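Local structure of PipY (Synechococcus elongatus, 5NLC) at residues 19-27 / 40-48; 149-157 / 167-178. The protein binds pyridoxal 5'-phosphate and, as a member of the YggS/PROSC family, is probably involved in keeping the cell's supply of this cofactor in balance. All coordinates share one frame; numbering follows the deposited sequence.

Contact 1 (19-27 / 40-48); sequences VQLIAVSKN and GQRHFGENR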
# COMPACT_ATOMS: atom_id res chain seq x y z
N VAL A 19 2.31 11.31 -7.56
CA VAL A 19 2.43 9.85 -7.47
C VAL A 19 3.77 9.47 -6.85
O VAL A 19 4.80 9.87 -7.35
CB VAL A 19 2.35 9.19 -8.88
CG1 VAL A 19 2.45 7.66 -8.82
CG2 VAL A 19 1.04 9.60 -9.55
N GLN A 20 3.73 8.57 -5.88
CA GLN A 20 4.94 7.97 -5.34
C GLN A 20 5.01 6.51 -5.72
O GLN A 20 4.05 5.75 -5.66
CB GLN A 20 4.98 8.19 -3.82
CG GLN A 20 5.33 9.63 -3.47
CD GLN A 20 6.79 10.02 -3.90
OE1 GLN A 20 7.76 9.26 -3.72
NE2 GLN A 20 6.93 11.20 -4.50
N LEU A 21 6.18 6.15 -6.16
CA LEU A 21 6.47 4.81 -6.52
C LEU A 21 6.99 4.02 -5.32
O LEU A 21 7.93 4.48 -4.63
CB LEU A 21 7.58 4.95 -7.56
CG LEU A 21 8.06 3.76 -8.24
CD1 LEU A 21 8.52 4.26 -9.60
CD2 LEU A 21 9.18 3.09 -7.45
N ILE A 22 6.43 2.84 -5.09
CA ILE A 22 6.92 1.92 -4.07
C ILE A 22 7.72 0.84 -4.82
O ILE A 22 7.17 0.16 -5.71
CB ILE A 22 5.79 1.26 -3.27
CG1 ILE A 22 5.02 2.31 -2.50
CG2 ILE A 22 6.36 0.21 -2.28
CD1 ILE A 22 3.69 1.81 -1.98
N ALA A 23 9.02 0.75 -4.54
CA ALA A 23 9.84 -0.26 -5.14
C ALA A 23 9.60 -1.61 -4.45
O ALA A 23 9.89 -1.78 -3.26
CB ALA A 23 11.31 0.10 -5.09
N VAL A 24 9.02 -2.53 -5.17
CA VAL A 24 8.68 -3.86 -4.66
C VAL A 24 9.95 -4.71 -4.67
O VAL A 24 10.42 -5.10 -5.74
CB VAL A 24 7.54 -4.54 -5.42
CG1 VAL A 24 7.29 -5.92 -4.83
CG2 VAL A 24 6.29 -3.68 -5.40
N SER A 25 10.51 -4.93 -3.49
CA SER A 25 11.85 -5.53 -3.33
C SER A 25 11.75 -7.04 -3.09
O SER A 25 12.72 -7.68 -2.82
CB SER A 25 12.60 -4.86 -2.16
OG SER A 25 11.83 -4.86 -0.95
N LYS A 26 10.55 -7.59 -3.23
CA LYS A 26 10.25 -8.99 -2.96
C LYS A 26 11.25 -10.01 -3.41
O LYS A 26 11.58 -10.91 -2.62
CB LYS A 26 8.87 -9.38 -3.53
CG LYS A 26 8.60 -10.85 -3.74
CD LYS A 26 7.16 -11.05 -4.20
CE LYS A 26 6.88 -10.48 -5.60
NZ LYS A 26 5.68 -9.55 -5.68
N ASN A 27 11.73 -9.95 -4.63
CA ASN A 27 12.76 -10.99 -5.00
C ASN A 27 14.18 -10.45 -5.10
O ASN A 27 15.02 -11.00 -5.84
CB ASN A 27 12.39 -11.65 -6.32
CG ASN A 27 11.08 -12.41 -6.25
OD1 ASN A 27 11.01 -13.43 -5.55
ND2 ASN A 27 10.06 -11.96 -7.00
N GLY A 40 18.13 7.39 -5.23
CA GLY A 40 17.12 8.31 -4.74
C GLY A 40 15.83 7.61 -4.23
O GLY A 40 14.91 8.29 -3.75
N GLN A 41 15.74 6.28 -4.33
CA GLN A 41 14.53 5.61 -3.89
C GLN A 41 14.48 5.50 -2.38
O GLN A 41 15.50 5.14 -1.72
CB GLN A 41 14.44 4.24 -4.52
CG GLN A 41 13.15 3.47 -4.30
CD GLN A 41 11.94 4.12 -4.91
OE1 GLN A 41 12.07 4.84 -5.90
NE2 GLN A 41 10.73 3.89 -4.30
N ARG A 42 13.27 5.75 -1.81
CA ARG A 42 13.02 5.69 -0.38
C ARG A 42 11.93 4.78 0.09
O ARG A 42 11.97 4.30 1.24
CB ARG A 42 12.74 7.09 0.17
CG ARG A 42 13.93 8.05 -0.04
CD ARG A 42 15.10 7.74 0.82
NE ARG A 42 16.24 8.65 0.59
CZ ARG A 42 17.19 8.50 -0.33
NH1 ARG A 42 17.18 7.50 -1.19
NH2 ARG A 42 18.18 9.38 -0.38
N HIS A 43 10.96 4.51 -0.78
CA HIS A 43 9.84 3.64 -0.43
C HIS A 43 10.01 2.26 -1.01
O HIS A 43 10.16 2.10 -2.23
CB HIS A 43 8.57 4.25 -1.00
CG HIS A 43 8.22 5.57 -0.42
ND1 HIS A 43 7.76 5.72 0.87
CD2 HIS A 43 8.29 6.82 -0.94
CE1 HIS A 43 7.57 7.00 1.14
NE2 HIS A 43 7.83 7.69 0.03
N PHE A 44 10.02 1.27 -0.14
CA PHE A 44 10.22 -0.11 -0.49
C PHE A 44 9.12 -0.94 0.06
O PHE A 44 8.59 -0.66 1.14
CB PHE A 44 11.56 -0.60 0.03
CG PHE A 44 12.72 0.06 -0.62
CD1 PHE A 44 13.19 1.26 -0.15
CD2 PHE A 44 13.23 -0.43 -1.81
CE1 PHE A 44 14.24 1.94 -0.75
CE2 PHE A 44 14.30 0.23 -2.43
CZ PHE A 44 14.81 1.41 -1.92
N GLY A 45 8.67 -1.89 -0.75
CA GLY A 45 7.51 -2.67 -0.42
C GLY A 45 7.80 -4.18 -0.46
O GLY A 45 8.55 -4.68 -1.35
N GLU A 46 7.19 -4.89 0.49
CA GLU A 46 7.30 -6.35 0.53
C GLU A 46 5.88 -6.92 0.59
O GLU A 46 4.98 -6.28 1.11
CB GLU A 46 8.11 -6.79 1.72
CG GLU A 46 9.63 -6.44 1.64
CD GLU A 46 10.44 -7.40 0.78
OE1 GLU A 46 10.03 -8.58 0.63
OE2 GLU A 46 11.53 -6.97 0.22
N ASN A 47 5.71 -8.14 0.11
CA ASN A 47 4.37 -8.76 0.14
C ASN A 47 4.14 -9.52 1.43
O ASN A 47 3.02 -9.67 1.82
CB ASN A 47 4.12 -9.73 -1.01
CG ASN A 47 3.80 -9.03 -2.31
OD1 ASN A 47 3.69 -7.78 -2.39
ND2 ASN A 47 3.69 -9.83 -3.36
N ARG A 48 5.20 -10.04 2.03
CA ARG A 48 5.13 -10.95 3.18
C ARG A 48 5.94 -10.42 4.33
O ARG A 48 7.09 -10.08 4.17
CB ARG A 48 5.68 -12.34 2.79
CG ARG A 48 4.68 -13.13 1.98
CD ARG A 48 5.24 -14.39 1.31
NE ARG A 48 4.37 -14.77 0.19
CZ ARG A 48 4.66 -15.68 -0.75
NH1 ARG A 48 5.80 -16.38 -0.72
NH2 ARG A 48 3.78 -15.90 -1.73
O HOH W 1 11.60 -10.86 -0.10

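Contact 2 (149-157 / 167-178); sequences RGLMVIAPL and LFAQARTFAAEL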
# COMPACT_ATOMS: atom_id res chain seq x y z
N ARG A 149 -5.21 6.38 5.92
CA ARG A 149 -4.87 7.44 4.98
C ARG A 149 -5.48 7.25 3.60
O ARG A 149 -5.36 8.15 2.76
CB ARG A 149 -3.33 7.50 4.82
CG ARG A 149 -2.61 7.90 6.10
CD ARG A 149 -3.07 9.23 6.68
NE ARG A 149 -2.94 10.25 5.67
CZ ARG A 149 -1.78 10.75 5.24
NH1 ARG A 149 -1.81 11.68 4.27
NH2 ARG A 149 -0.58 10.35 5.77
N GLY A 150 -6.14 6.15 3.38
CA GLY A 150 -6.74 5.90 2.03
C GLY A 150 -7.21 4.52 1.74
O GLY A 150 -7.43 3.78 2.63
N LEU A 151 -7.37 4.20 0.41
CA LEU A 151 -7.88 2.95 -0.05
C LEU A 151 -6.84 2.27 -0.91
O LEU A 151 -6.08 2.99 -1.59
CB LEU A 151 -9.14 3.12 -0.93
CG LEU A 151 -10.34 3.76 -0.32
CD1 LEU A 151 -11.50 3.57 -1.31
CD2 LEU A 151 -10.66 3.13 1.03
N MET A 152 -6.78 0.94 -0.82
CA MET A 152 -6.04 0.12 -1.74
C MET A 152 -7.04 -0.69 -2.60
O MET A 152 -7.92 -1.30 -2.09
CB MET A 152 -5.09 -0.84 -1.03
CG MET A 152 -4.23 -1.69 -1.98
SD MET A 152 -3.22 -2.94 -1.19
CE MET A 152 -1.84 -2.95 -2.31
N VAL A 153 -6.86 -0.67 -3.92
CA VAL A 153 -7.66 -1.48 -4.82
C VAL A 153 -6.77 -2.29 -5.75
O VAL A 153 -5.84 -1.71 -6.34
CB VAL A 153 -8.58 -0.53 -5.60
CG1 VAL A 153 -9.21 -1.20 -6.73
CG2 VAL A 153 -9.66 -0.03 -4.66
N ILE A 154 -6.98 -3.61 -5.82
CA ILE A 154 -6.17 -4.49 -6.64
C ILE A 154 -7.14 -5.14 -7.63
O ILE A 154 -8.14 -5.74 -7.22
CB ILE A 154 -5.48 -5.59 -5.82
CG1 ILE A 154 -4.71 -4.97 -4.63
CG2 ILE A 154 -4.70 -6.49 -6.76
CD1 ILE A 154 -4.02 -6.00 -3.77
N ALA A 155 -6.83 -5.03 -8.91
CA ALA A 155 -7.71 -5.64 -9.92
C ALA A 155 -7.57 -7.15 -9.86
O ALA A 155 -6.45 -7.65 -9.62
CB ALA A 155 -7.32 -5.13 -11.29
N PRO A 156 -8.69 -7.91 -9.99
CA PRO A 156 -8.64 -9.34 -10.11
C PRO A 156 -7.73 -9.75 -11.24
O PRO A 156 -7.62 -9.00 -12.24
CB PRO A 156 -10.08 -9.71 -10.45
CG PRO A 156 -10.89 -8.68 -9.71
CD PRO A 156 -10.08 -7.43 -9.85
N LEU A 157 -7.05 -10.90 -11.10
CA LEU A 157 -6.14 -11.31 -12.18
C LEU A 157 -7.00 -11.55 -13.40
O LEU A 157 -8.15 -12.06 -13.27
CB LEU A 157 -5.29 -12.54 -11.81
CG LEU A 157 -4.45 -12.41 -10.52
CD1 LEU A 157 -3.67 -13.70 -10.22
CD2 LEU A 157 -3.52 -11.19 -10.56
N LEU A 167 -12.47 0.28 -12.87
CA LEU A 167 -12.26 -0.04 -11.46
C LEU A 167 -11.52 1.04 -10.71
O LEU A 167 -11.96 1.37 -9.60
CB LEU A 167 -11.57 -1.42 -11.27
CG LEU A 167 -11.16 -1.81 -9.84
CD1 LEU A 167 -12.33 -2.17 -8.95
CD2 LEU A 167 -10.20 -2.96 -9.93
N PHE A 168 -10.41 1.54 -11.32
CA PHE A 168 -9.60 2.55 -10.70
C PHE A 168 -10.36 3.87 -10.58
O PHE A 168 -10.23 4.57 -9.56
CB PHE A 168 -8.28 2.71 -11.40
CG PHE A 168 -7.35 1.50 -11.29
CD1 PHE A 168 -7.38 0.61 -10.21
CD2 PHE A 168 -6.38 1.34 -12.27
CE1 PHE A 168 -6.45 -0.45 -10.15
CE2 PHE A 168 -5.47 0.32 -12.23
CZ PHE A 168 -5.51 -0.59 -11.16
N ALA A 169 -11.23 4.14 -11.55
CA ALA A 169 -12.09 5.33 -11.48
C ALA A 169 -13.12 5.22 -10.36
O ALA A 169 -13.39 6.18 -9.61
CB ALA A 169 -12.75 5.55 -12.84
N GLN A 170 -13.69 4.03 -10.25
CA GLN A 170 -14.65 3.73 -9.20
C GLN A 170 -14.02 3.85 -7.86
O GLN A 170 -14.68 4.36 -6.96
CB GLN A 170 -15.27 2.38 -9.38
CG GLN A 170 -16.41 2.01 -8.43
CD GLN A 170 -16.78 0.53 -8.51
OE1 GLN A 170 -16.07 -0.30 -9.17
NE2 GLN A 170 -17.83 0.17 -7.81
N ALA A 171 -12.79 3.38 -7.69
CA ALA A 171 -12.05 3.59 -6.45
C ALA A 171 -11.87 5.04 -6.10
O ALA A 171 -12.16 5.42 -5.00
CB ALA A 171 -10.70 2.92 -6.52
N ARG A 172 -11.44 5.84 -7.04
CA ARG A 172 -11.28 7.26 -6.82
C ARG A 172 -12.57 7.91 -6.38
O ARG A 172 -12.60 8.67 -5.42
CB ARG A 172 -10.74 7.97 -8.08
CG ARG A 172 -10.60 9.46 -7.87
CD ARG A 172 -10.24 10.27 -9.12
NE ARG A 172 -11.36 10.25 -10.06
CZ ARG A 172 -11.44 9.48 -11.13
NH1 ARG A 172 -10.46 8.65 -11.48
NH2 ARG A 172 -12.53 9.57 -11.91
N THR A 173 -13.64 7.57 -7.08
CA THR A 173 -14.95 8.10 -6.80
C THR A 173 -15.45 7.76 -5.39
O THR A 173 -15.86 8.63 -4.60
CB THR A 173 -15.89 7.66 -7.96
OG1 THR A 173 -15.40 8.30 -9.15
CG2 THR A 173 -17.25 8.17 -7.74
N PHE A 174 -15.37 6.49 -5.05
CA PHE A 174 -15.75 6.00 -3.74
C PHE A 174 -14.90 6.60 -2.60
O PHE A 174 -15.47 6.95 -1.60
CB PHE A 174 -15.65 4.49 -3.75
CG PHE A 174 -16.16 3.80 -2.53
CD1 PHE A 174 -17.32 4.20 -1.87
CD2 PHE A 174 -15.50 2.65 -2.08
CE1 PHE A 174 -17.80 3.51 -0.78
CE2 PHE A 174 -15.99 1.94 -1.00
CZ PHE A 174 -17.15 2.34 -0.36
N ALA A 175 -13.57 6.70 -2.79
CA ALA A 175 -12.71 7.31 -1.77
C ALA A 175 -13.17 8.74 -1.49
O ALA A 175 -13.22 9.15 -0.31
CB ALA A 175 -11.23 7.25 -2.11
N ALA A 176 -13.53 9.48 -2.54
CA ALA A 176 -14.03 10.84 -2.30
C ALA A 176 -15.36 10.80 -1.53
O ALA A 176 -15.60 11.59 -0.59
CB ALA A 176 -14.16 11.58 -3.63
N GLU A 177 -16.24 9.86 -1.87
CA GLU A 177 -17.44 9.72 -1.06
C GLU A 177 -17.14 9.37 0.38
O GLU A 177 -17.78 9.90 1.27
CB GLU A 177 -18.38 8.65 -1.58
CG GLU A 177 -19.11 9.07 -2.80
CD GLU A 177 -19.91 10.39 -2.61
OE1 GLU A 177 -19.66 11.35 -3.41
OE2 GLU A 177 -20.70 10.46 -1.65
N LEU A 178 -16.22 8.44 0.61
CA LEU A 178 -15.92 8.07 1.97
C LEU A 178 -15.34 9.26 2.72
O LEU A 178 -15.60 9.42 3.93
CB LEU A 178 -14.95 6.87 2.03
CG LEU A 178 -15.52 5.56 1.59
CD1 LEU A 178 -14.41 4.56 1.66
CD2 LEU A 178 -16.68 5.10 2.39

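Contact 1 (19-27 / 40-48)
Ala23 and Val24 pair with Phe44 and Gly45 in parallel register, the strand axes running 48° apart, and three backbone bonds zip the ladder: Ala23 N to His43 O, Gly45 N to Ala23 O (2.8 Å) and Ser25 N to Gly45 O. Where the ladder begins, the amide of Gln41 does the work of a further backbone rung. With CG anti to the backbone N (chi1 -172°) and the chain bent at chi2, its NE2 donates to Leu21 O at 2.9 Å and also to His43 O; both acceptors lie in the amide plane, which fixes the rotation of the group, while CD2 of Leu21 lies against it, 3.6 Å from Gln41 NE2. His43 O thus takes two donors, Gln41 NE2 on a lone pair and Ala23 N tilted from the carbonyl plane. The pair forms the first beta-alpha-beta unit of the modified TIM barrel of fold type III PLP proteins, with helix 30-38 as the connection between the strands, on whose side Ala23 CB rests against Phe44 CD2 at 3.8 Å. On the other face Ile22 CG2 lies close over Gly45, 3.5 Å from Gly45 N. His43 ND1 is hydrogen-bonded to His68 NE2, with the carbonyl end of Gln20 at the ring's edge. At the C-terminal end of the ladder Ser25 OG donates to Glu46 OE2, but the 2.4 Å separation is too short to take at face value; the same oxygen forms a salt bridge with Lys55. A water bridges Glu46 OE1 and Lys26 O, its approach to the carbonyl being suspiciously short. Lys26, the predicted attachment point of the cofactor, carries no PLP here, and its end lies beside the side chain of the PLP-binding Asn47.

Contact 2 (149-157 / 167-178)
Leu151 and Val153 fill the seam between a barrel strand and the helix that follows it, the first half of the beta-alpha-beta unit made by strand 147-152, helix 161-181 and strand 189-191. The axes of 149-152 and 167-178 make 147° and come within 9.0 Å, and no hydrogen bond crosses the gap: the contact is carried by apolar side chains. Aliphatic contacts make up most of it. The two methyls of Val153 divide the work, CG2 pressing on Ala171 CB at 3.6 Å and CG1 meeting Leu167 CG tip to tip at 3.7 Å. That split follows from chi1 of 167°, which sets CG1 anti to the backbone N and CG2 beside it. One helical turn onward, Ala175 offers its CB to Leu151 CD1 at 3.8 Å; the small alanines at 171 and 175 let Leu151 and Val153 approach the helix backbone. Leu151 CD2 reaches Leu178 CD1, the two side chains crossing at about a right angle, and Leu133 of helix 130-141 touches both. Past the strand, Leu167 extends the seam to Ala155, whose CA lies 3.7 Å from Leu167 CD2. Aromatic contacts are looser and flank this row: Phe168 CD1 is 4.3 Å from Val153 CG1, and Phe174 CD2 approaches Leu151 CD1, while Leu178 CG lies over one face of the Phe174 ring, offset toward its rim.

Both contacts belong to one parallel barrel sheet, yet they lie on opposite sides of the chain's centre, their own centres about 20 Å apart and their nearest atoms about 7 Å apart. They come in series, contact 1 closing before contact 2 opens. Contact 1 joins two adjacent strands edge to edge, whereas contact 2 lays a helix over a strand, so together they illustrate the two kinds of joint from which such a barrel is built. Arg210, a PLP-binding residue, links their surroundings: its side chain lies about 4 Å from that of Val24 in contact 1 and of Ile154 in contact 2, consistent with both 19-27 and 149-157 bordering the cofactor site, which is empty here.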